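Local atomic coordinates of regulatory protein YycH-like domain-containing protein (Eubacterium rectale, PDB entry 5COZ), a protein that is of unknown function but carries a domain resembling the regulatory protein YycH, has a signal sequence in its precursor, and binds a sodium ion in the crystal. Residues K63-N68 with N312-I317; E232-Y237 with M306-K311. All coordinates share one frame; numbering follows the deposited sequence. Where two conformers were deposited one is given.

From the N terminus the chain passes a helix and two strands before strand 58-66, whose last residues have their partner far on in sequence. Both segments of contact 2 precede that partner along the chain: residues 232-237, a short helix and the turn after it, meet residues 306-311 near the end of strand 295-311 and close a loop of 68 residues. The chain then turns back into strand 314-330, and residues 312-317 pair with residues 63-68 as contact 1, closing a loop of 243 residues that encloses the whole of contact 2. The two are joined directly: Lys63 of contact 1 forms a salt bridge to Asp310 of contact 2, and strands 295-311 and 314-330 are neighbours in the mixed sheet.

Contact 1 of 2, residues K63-N68 with N312-I317; sequences KVKAIN and NETYDI
Lys63 and Asp316 both carry CG anti to the carbonyl carbon (chi1 -58° and -76°), and their side chains lie side by side, pointing the same way. A bend at chi2 turns CD of Lys63 toward Asp316, and NZ of Lys63 makes a salt bridge to OD1 of Asp316, 2.8 Å away on the syn side and 31° out of the carboxylate plane. The strands beneath are antiparallel. Val64 and Tyr315 form a hydrogen-bonded pair, with Val64 N to Tyr315 O at 2.9 Å and Tyr315 N to Val64 O at 2.8 Å; Ala66 N adds a bond to Glu313 O. On the face of Val64, beta-branched residues suit the strand: CG1 of Val64 touches CG2 of Ile317 at 3.7 Å, while its CG2 packs on CB of Tyr315 at 3.8 Å. Ala66 is small enough to set its CB at the edge of the Tyr315 ring, 3.9 Å from CE1. On the other face a water accepts from NZ of Lys65 and bonds to OG1 of Thr314. Lys63 also reaches Asp310, in a second salt bridge, so two carboxylates share one ammonium group; this would probably favour its charged form and ease the repulsion between the two acids.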
ATOM      1  N   LYS A  63      -4.112  20.836   3.184  1.00  7.58           N
ATOM      2  CA  LYS A  63      -4.886  20.308   4.302  1.00  6.73           C
ATOM      3  C   LYS A  63      -5.920  19.391   3.724  1.00  9.45           C
ATOM      4  O   LYS A  63      -6.517  19.715   2.680  1.00  9.41           O
ATOM      5  CB  LYS A  63      -5.593  21.420   5.083  1.00  9.81           C
ATOM      6  CG  LYS A  63      -4.705  22.507   5.664  1.00 19.35           C
ATOM      7  CD  LYS A  63      -4.071  22.095   6.953  1.00 20.37           C
ATOM      8  CE  LYS A  63      -3.469  23.303   7.638  1.00 20.54           C
ATOM      9  NZ  LYS A  63      -2.638  22.850   8.779  1.00 18.31           N
ATOM     10  N   VAL A  64      -6.164  18.264   4.393  1.00  7.88           N
ATOM     11  CA  VAL A  64      -7.228  17.322   4.010  1.00  6.88           C
ATOM     12  C   VAL A  64      -8.038  16.995   5.232  1.00  8.82           C
ATOM     13  O   VAL A  64      -7.553  17.141   6.361  1.00 10.09           O
ATOM     14  CB  VAL A  64      -6.681  15.990   3.390  1.00  9.17           C
ATOM     15  CG1 VAL A  64      -5.867  16.236   2.120  1.00 10.07           C
ATOM     16  CG2 VAL A  64      -5.865  15.202   4.417  1.00  8.55           C
ATOM     17  N   LYS A  65      -9.256  16.519   5.021  1.00  8.15           N
ATOM     18  CA  LYS A  65     -10.111  16.047   6.099  1.00  7.95           C
ATOM     19  C   LYS A  65     -10.305  14.574   5.927  1.00  9.06           C
ATOM     20  O   LYS A  65     -10.484  14.098   4.815  1.00  9.35           O
ATOM     21  CB  LYS A  65     -11.484  16.756   6.042  1.00 10.07           C
ATOM     22  CG  LYS A  65     -11.501  18.125   6.680  1.00 22.06           C
ATOM     23  CD  LYS A  65     -12.945  18.616   6.835  1.00 28.37           C
ATOM     24  CE  LYS A  65     -13.024  19.910   7.616  1.00 34.68           C
ATOM     25  NZ  LYS A  65     -12.680  21.095   6.783  1.00 41.91           N
ATOM     26  N   ALA A  66     -10.337  13.844   7.030  1.00  8.44           N
ATOM     27  CA  ALA A  66     -10.649  12.434   6.966  1.00  9.05           C
ATOM     28  C   ALA A  66     -12.055  12.224   6.421  1.00 11.20           C
ATOM     29  O   ALA A  66     -12.964  12.999   6.763  1.00 12.93           O
ATOM     30  CB  ALA A  66     -10.566  11.841   8.373  1.00 11.85           C
ATOM     31  N   ILE A  67     -12.232  11.211   5.560  1.00  7.72           N
ATOM     32  CA  ILE A  67     -13.552  10.796   5.094  1.00  8.72           C
ATOM     33  C   ILE A  67     -14.032   9.792   6.129  1.00 13.75           C
ATOM     34  O   ILE A  67     -13.362   8.780   6.379  1.00 16.08           O
ATOM     35  CB  ILE A  67     -13.530  10.243   3.643  1.00 12.40           C
ATOM     36  CG1 ILE A  67     -13.171  11.388   2.664  1.00 13.37           C
ATOM     37  CG2 ILE A  67     -14.910   9.627   3.260  1.00 13.58           C
ATOM     38  CD1 ILE A  67     -12.857  10.995   1.269  1.00 11.74           C
ATOM     39  N   ASN A  68     -15.145  10.090   6.790  1.00  9.85           N
ATOM     40  CA  ASN A  68     -15.684   9.171   7.782  1.00  9.53           C
ATOM     41  C   ASN A  68     -16.756   8.336   7.087  1.00 11.33           C
ATOM     42  O   ASN A  68     -17.800   8.871   6.670  1.00 11.78           O
ATOM     43  CB  ASN A  68     -16.242   9.943   8.970  1.00 10.84           C
ATOM     44  CG  ASN A  68     -16.663   9.031  10.090  1.00 16.69           C
ATOM     45  OD1 ASN A  68     -17.345   8.021   9.867  1.00 12.90           O
ATOM     46  ND2 ASN A  68     -16.266   9.362  11.310  1.00 17.35           N
ATOM     47  N   ASN A 312      -8.974  18.411  14.837  0.50 17.17           N
ATOM     48  CA  ASN A 312     -10.363  18.229  14.363  0.50 16.48           C
ATOM     49  C   ASN A 312     -10.518  17.417  13.033  0.50 18.20           C
ATOM     50  O   ASN A 312     -11.206  17.853  12.107  0.50 17.14           O
ATOM     51  CB  ASN A 312     -11.033  19.607  14.203  0.50 20.33           C
ATOM     52  CG  ASN A 312     -10.975  20.465  15.444  0.50 34.50           C
ATOM     53  OD1 ASN A 312     -11.292  20.024  16.555  0.50 34.97           O
ATOM     54  ND2 ASN A 312     -10.545  21.705  15.285  0.50 25.65           N
ATOM     55  N   GLU A 313      -9.897  16.221  12.973  0.50 14.64           N
ATOM     56  CA  GLU A 313      -9.939  15.264  11.838  0.50 14.04           C
ATOM     57  C   GLU A 313      -9.343  15.854  10.530  0.50 14.26           C
ATOM     58  O   GLU A 313      -9.536  15.280   9.453  0.50 11.79           O
ATOM     59  CB  GLU A 313     -11.345  14.673  11.568  0.50 15.77           C
ATOM     60  CG  GLU A 313     -12.266  14.439  12.765  0.50 27.81           C
ATOM     61  CD  GLU A 313     -11.716  13.706  13.976  0.50 54.48           C
ATOM     62  OE1 GLU A 313     -11.097  12.632  13.802  0.50 55.67           O
ATOM     63  OE2 GLU A 313     -11.939  14.195  15.108  0.50 50.31           O
ATOM     64  N   THR A 314      -8.609  16.985  10.636  1.00 11.64           N
ATOM     65  CA  THR A 314      -7.839  17.602   9.542  0.70 10.92           C
ATOM     66  C   THR A 314      -6.351  17.138   9.667  1.00 13.31           C
ATOM     67  O   THR A 314      -5.827  16.924  10.770  1.00 13.02           O
ATOM     68  CB  THR A 314      -7.994  19.147   9.543  0.70 18.58           C
ATOM     69  OG1 THR A 314      -9.360  19.471   9.292  0.70 17.75           O
ATOM     70  CG2 THR A 314      -7.119  19.861   8.489  0.70 17.58           C
ATOM     71  N   TYR A 315      -5.699  17.001   8.518  1.00  9.88           N
ATOM     72  CA  TYR A 315      -4.307  16.594   8.441  1.00  8.51           C
ATOM     73  C   TYR A 315      -3.581  17.483   7.490  1.00  9.38           C
ATOM     74  O   TYR A 315      -4.179  17.913   6.505  1.00  9.67           O
ATOM     75  CB  TYR A 315      -4.224  15.147   7.879  1.00  8.76           C
ATOM     76  CG  TYR A 315      -4.944  14.088   8.678  1.00  8.76           C
ATOM     77  CD1 TYR A 315      -6.329  13.982   8.643  1.00  9.90           C
ATOM     78  CD2 TYR A 315      -4.237  13.178   9.456  1.00  8.73           C
ATOM     79  CE1 TYR A 315      -6.999  13.020   9.397  1.00 11.66           C
ATOM     80  CE2 TYR A 315      -4.890  12.198  10.197  1.00 10.04           C
ATOM     81  CZ  TYR A 315      -6.278  12.147  10.194  1.00 14.50           C
ATOM     82  OH  TYR A 315      -6.955  11.176  10.904  1.00 16.03           O
ATOM     83  N   ASP A 316      -2.289  17.718   7.712  1.00  7.51           N
ATOM     84  CA  ASP A 316      -1.451  18.366   6.714  1.00  7.70           C
ATOM     85  C   ASP A 316      -1.025  17.274   5.746  1.00  9.97           C
ATOM     86  O   ASP A 316      -0.701  16.160   6.198  1.00 12.19           O
ATOM     87  CB  ASP A 316      -0.213  18.992   7.350  1.00  9.06           C
ATOM     88  CG  ASP A 316      -0.549  20.275   8.076  1.00 15.36           C
ATOM     89  OD1 ASP A 316      -0.794  21.291   7.395  1.00 18.04           O
ATOM     90  OD2 ASP A 316      -0.548  20.265   9.325  1.00 19.83           O
ATOM     91  N   ILE A 317      -1.026  17.556   4.456  1.00  7.16           N
ATOM     92  CA  ILE A 317      -0.602  16.593   3.435  1.00  6.95           C
ATOM     93  C   ILE A 317       0.625  17.179   2.749  1.00  9.11           C
ATOM     94  O   ILE A 317       0.559  18.314   2.255  1.00  8.83           O
ATOM     95  CB  ILE A 317      -1.750  16.233   2.461  1.00  8.52           C
ATOM     96  CG1 ILE A 317      -1.298  15.176   1.443  1.00  9.68           C
ATOM     97  CG2 ILE A 317      -2.423  17.457   1.768  1.00  9.55           C
ATOM     98  CD1 ILE A 317      -2.448  14.546   0.647  1.00 12.06           C
TER
HETATM   99  O   HOH W   1      -9.927  21.338   6.913  1.00 45.73           O

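Contact 2 of 2, residues E232-Y237 with M306-K311; sequences EALTGY and MLFADK
Leu234 and Met306, a selenomethionine here, cross at about a right angle in the tightly packed part of the contact, CD2 of the leucine 3.7 Å from SE. The carbonyl of Leu234 meets the edge of the Phe308 ring in its plane, O to CD1 3.4 Å. Beside it, Ala309 N donates to Thr235 O at 2.8 Å, nearly in line with the carbonyl (C=O...N angle 173°). Thr235 makes an ST turn, its OG1 accepting from Tyr237 N and also bonding to Asn239 and Asn231. Gly236 ends the helix with positive phi (89°), where a CB would jam against the preceding carbonyl and crowd Ala309 CB. Toward the exposed Ala309 the side-chain contacts are longer, Tyr237 CD1 4.2 Å from Ala309 CB. With CG between its backbone N and carbonyl carbon (chi1 73°), Tyr237 turns its ring edge to Leu307 O, and its OH touches Leu307 CB at 3.6 Å; a water donates to that carbonyl and reaches the hydroxyl weakly. An alanine here would probably leave a gap beside Leu307 CB and deprive the water of its weak partner. The short helix thus rests on strand 295-311, with Tyr237 reaching Tyr315 of strand 314-330, edge-to-face, and Tyr262 of strand 262-272.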
ATOM      1  N   GLU A 232       3.577   6.429  14.336  1.00  7.26           N
ATOM      2  CA  GLU A 232       2.798   7.453  15.004  1.00  7.11           C
ATOM      3  C   GLU A 232       3.683   8.618  15.495  1.00  9.50           C
ATOM      4  O   GLU A 232       3.194   9.747  15.587  1.00  9.19           O
ATOM      5  CB  GLU A 232       2.007   6.793  16.151  1.00  8.33           C
ATOM      6  CG  GLU A 232       1.016   7.728  16.820  1.00  8.83           C
ATOM      7  CD  GLU A 232      -0.090   7.011  17.565  1.00 12.90           C
ATOM      8  OE1 GLU A 232      -0.010   5.776  17.754  1.00 12.57           O
ATOM      9  OE2 GLU A 232      -1.071   7.697  17.919  1.00 11.96           O
ATOM     10  N   ALA A 233       4.987   8.371  15.776  1.00  7.77           N
ATOM     11  CA  ALA A 233       5.835   9.485  16.206  1.00  8.76           C
ATOM     12  C   ALA A 233       6.006  10.505  15.076  1.00 11.10           C
ATOM     13  O   ALA A 233       6.065  11.709  15.336  1.00 13.03           O
ATOM     14  CB  ALA A 233       7.205   8.974  16.637  1.00 10.48           C
ATOM     15  N   LEU A 234       6.070  10.008  13.839  1.00 10.07           N
ATOM     16  CA  LEU A 234       6.276  10.903  12.708  1.00 10.75           C
ATOM     17  C   LEU A 234       4.971  11.541  12.230  1.00 11.80           C
ATOM     18  O   LEU A 234       4.942  12.741  11.977  1.00 11.99           O
ATOM     19  CB  LEU A 234       6.889  10.084  11.577  1.00 11.17           C
ATOM     20  CG  LEU A 234       7.190  10.818  10.251  1.00 16.12           C
ATOM     21  CD1 LEU A 234       8.038  12.085  10.475  1.00 17.14           C
ATOM     22  CD2 LEU A 234       7.830   9.877   9.284  1.00 16.27           C
ATOM     23  N   THR A 235       3.898  10.739  12.123  1.00  8.42           N
ATOM     24  CA  THR A 235       2.640  11.255  11.531  1.00  7.48           C
ATOM     25  C   THR A 235       1.683  11.868  12.533  1.00 10.29           C
ATOM     26  O   THR A 235       0.766  12.587  12.128  1.00  9.05           O
ATOM     27  CB  THR A 235       1.896  10.128  10.810  1.00  7.90           C
ATOM     28  OG1 THR A 235       1.445   9.202  11.818  1.00  7.49           O
ATOM     29  CG2 THR A 235       2.778   9.385   9.782  1.00  9.42           C
ATOM     30  N   GLY A 236       1.848  11.521  13.805  1.00  7.37           N
ATOM     31  CA  GLY A 236       0.963  12.049  14.831  1.00  7.80           C
ATOM     32  C   GLY A 236      -0.276  11.203  15.070  1.00 11.01           C
ATOM     33  O   GLY A 236      -1.095  11.567  15.902  1.00 10.87           O
ATOM     34  N   TYR A 237      -0.465  10.100  14.317  1.00  7.67           N
ATOM     35  CA  TYR A 237      -1.646   9.262  14.515  1.00  7.84           C
ATOM     36  C   TYR A 237      -1.309   7.840  14.086  1.00  9.51           C
ATOM     37  O   TYR A 237      -0.166   7.594  13.639  1.00  8.80           O
ATOM     38  CB  TYR A 237      -2.848   9.825  13.720  1.00  7.75           C
ATOM     39  CG  TYR A 237      -2.772   9.626  12.214  1.00  8.03           C
ATOM     40  CD1 TYR A 237      -1.889  10.368  11.434  1.00  7.99           C
ATOM     41  CD2 TYR A 237      -3.605   8.713  11.570  1.00  8.95           C
ATOM     42  CE1 TYR A 237      -1.798  10.173  10.056  1.00  8.67           C
ATOM     43  CE2 TYR A 237      -3.542   8.528  10.183  1.00  8.23           C
ATOM     44  CZ  TYR A 237      -2.635   9.258   9.437  1.00  8.79           C
ATOM     45  OH  TYR A 237      -2.532   9.061   8.081  1.00 11.45           O
HETATM   46  N   MSE A 306       2.496  12.213   2.488  1.00  6.00           N
HETATM   47  CA  MSE A 306       2.371  11.804   3.883  1.00  6.11           C
HETATM   48  C   MSE A 306       1.368  12.712   4.582  1.00  7.81           C
HETATM   49  O   MSE A 306       1.327  13.918   4.319  1.00  6.68           O
HETATM   50  CB  MSE A 306       3.722  11.853   4.594  1.00  7.13           C
HETATM   51  CG  MSE A 306       3.622  11.351   6.026  1.00  8.75           C
HETATM   52 SE   MSE A 306       5.358  10.930   6.764  0.75 11.54          SE
HETATM   53  CE  MSE A 306       5.581   9.208   5.971  1.00 11.17           C
ATOM     54  N   LEU A 307       0.555  12.098   5.450  1.00  7.26           N
ATOM     55  CA  LEU A 307      -0.384  12.845   6.262  0.60  7.94           C
ATOM     56  C   LEU A 307       0.127  13.033   7.663  1.00  8.99           C
ATOM     57  O   LEU A 307       0.655  12.093   8.279  1.00  9.02           O
ATOM     58  CB  LEU A 307      -1.713  12.155   6.327  0.60  8.17           C
ATOM     59  CG  LEU A 307      -2.454  12.015   5.022  0.60 12.71           C
ATOM     60  CD1 LEU A 307      -3.792  11.768   5.319  0.60 13.80           C
ATOM     61  CD2 LEU A 307      -2.512  13.303   4.249  0.60 15.99           C
ATOM     62  N   PHE A 308      -0.037  14.272   8.173  1.00  7.77           N
ATOM     63  CA  PHE A 308       0.393  14.606   9.524  1.00  8.08           C
ATOM     64  C   PHE A 308      -0.809  15.121  10.272  1.00 11.73           C
ATOM     65  O   PHE A 308      -1.417  16.124   9.848  1.00 10.96           O
ATOM     66  CB  PHE A 308       1.521  15.658   9.483  1.00  9.34           C
ATOM     67  CG  PHE A 308       2.754  15.220   8.733  1.00  9.48           C
ATOM     68  CD1 PHE A 308       3.761  14.502   9.376  1.00 10.86           C
ATOM     69  CD2 PHE A 308       2.880  15.458   7.367  1.00  9.95           C
ATOM     70  CE1 PHE A 308       4.901  14.101   8.687  1.00 12.35           C
ATOM     71  CE2 PHE A 308       4.014  15.055   6.679  1.00 12.68           C
ATOM     72  CZ  PHE A 308       5.026  14.392   7.346  1.00 11.03           C
ATOM     73  N   ALA A 309      -1.163  14.466  11.383  1.00  8.88           N
ATOM     74  CA  ALA A 309      -2.332  14.916  12.149  1.00  9.17           C
ATOM     75  C   ALA A 309      -2.219  16.390  12.530  1.00 13.23           C
ATOM     76  O   ALA A 309      -1.141  16.871  12.896  1.00 12.24           O
ATOM     77  CB  ALA A 309      -2.504  14.055  13.392  1.00 10.86           C
ATOM     78  N   ASP A 310      -3.327  17.133  12.363  1.00 11.69           N
ATOM     79  CA  ASP A 310      -3.321  18.550  12.674  1.00 12.96           C
ATOM     80  C   ASP A 310      -4.242  18.783  13.864  1.00 21.20           C
ATOM     81  O   ASP A 310      -3.753  18.899  14.987  1.00 24.07           O
ATOM     82  CB  ASP A 310      -3.709  19.383  11.428  1.00 14.05           C
ATOM     83  CG  ASP A 310      -3.720  20.899  11.610  1.00 24.20           C
ATOM     84  OD1 ASP A 310      -3.185  21.385  12.640  1.00 25.73           O
ATOM     85  OD2 ASP A 310      -4.210  21.590  10.707  1.00 28.06           O
ATOM     86  N   LYS A 311      -5.562  18.829  13.633  1.00 16.87           N
ATOM     87  CA  LYS A 311      -6.605  19.030  14.651  1.00 17.30           C
ATOM     88  C   LYS A 311      -7.936  18.701  14.040  1.00 20.12           C
ATOM     89  O   LYS A 311      -8.079  18.805  12.828  1.00 18.10           O
ATOM     90  CB  LYS A 311      -6.602  20.484  15.192  1.00 20.40           C
ATOM     91  CG  LYS A 311      -6.877  21.560  14.147  1.00 31.52           C
ATOM     92  CD  LYS A 311      -7.084  22.941  14.785  1.00 45.72           C
ATOM     93  CE  LYS A 311      -5.818  23.762  14.843  1.00 59.47           C
ATOM     94  NZ  LYS A 311      -6.079  25.139  15.343  1.00 72.41           N
TER
HETATM   95  O   HOH W   2       0.743   9.494   7.018  0.80 21.00           O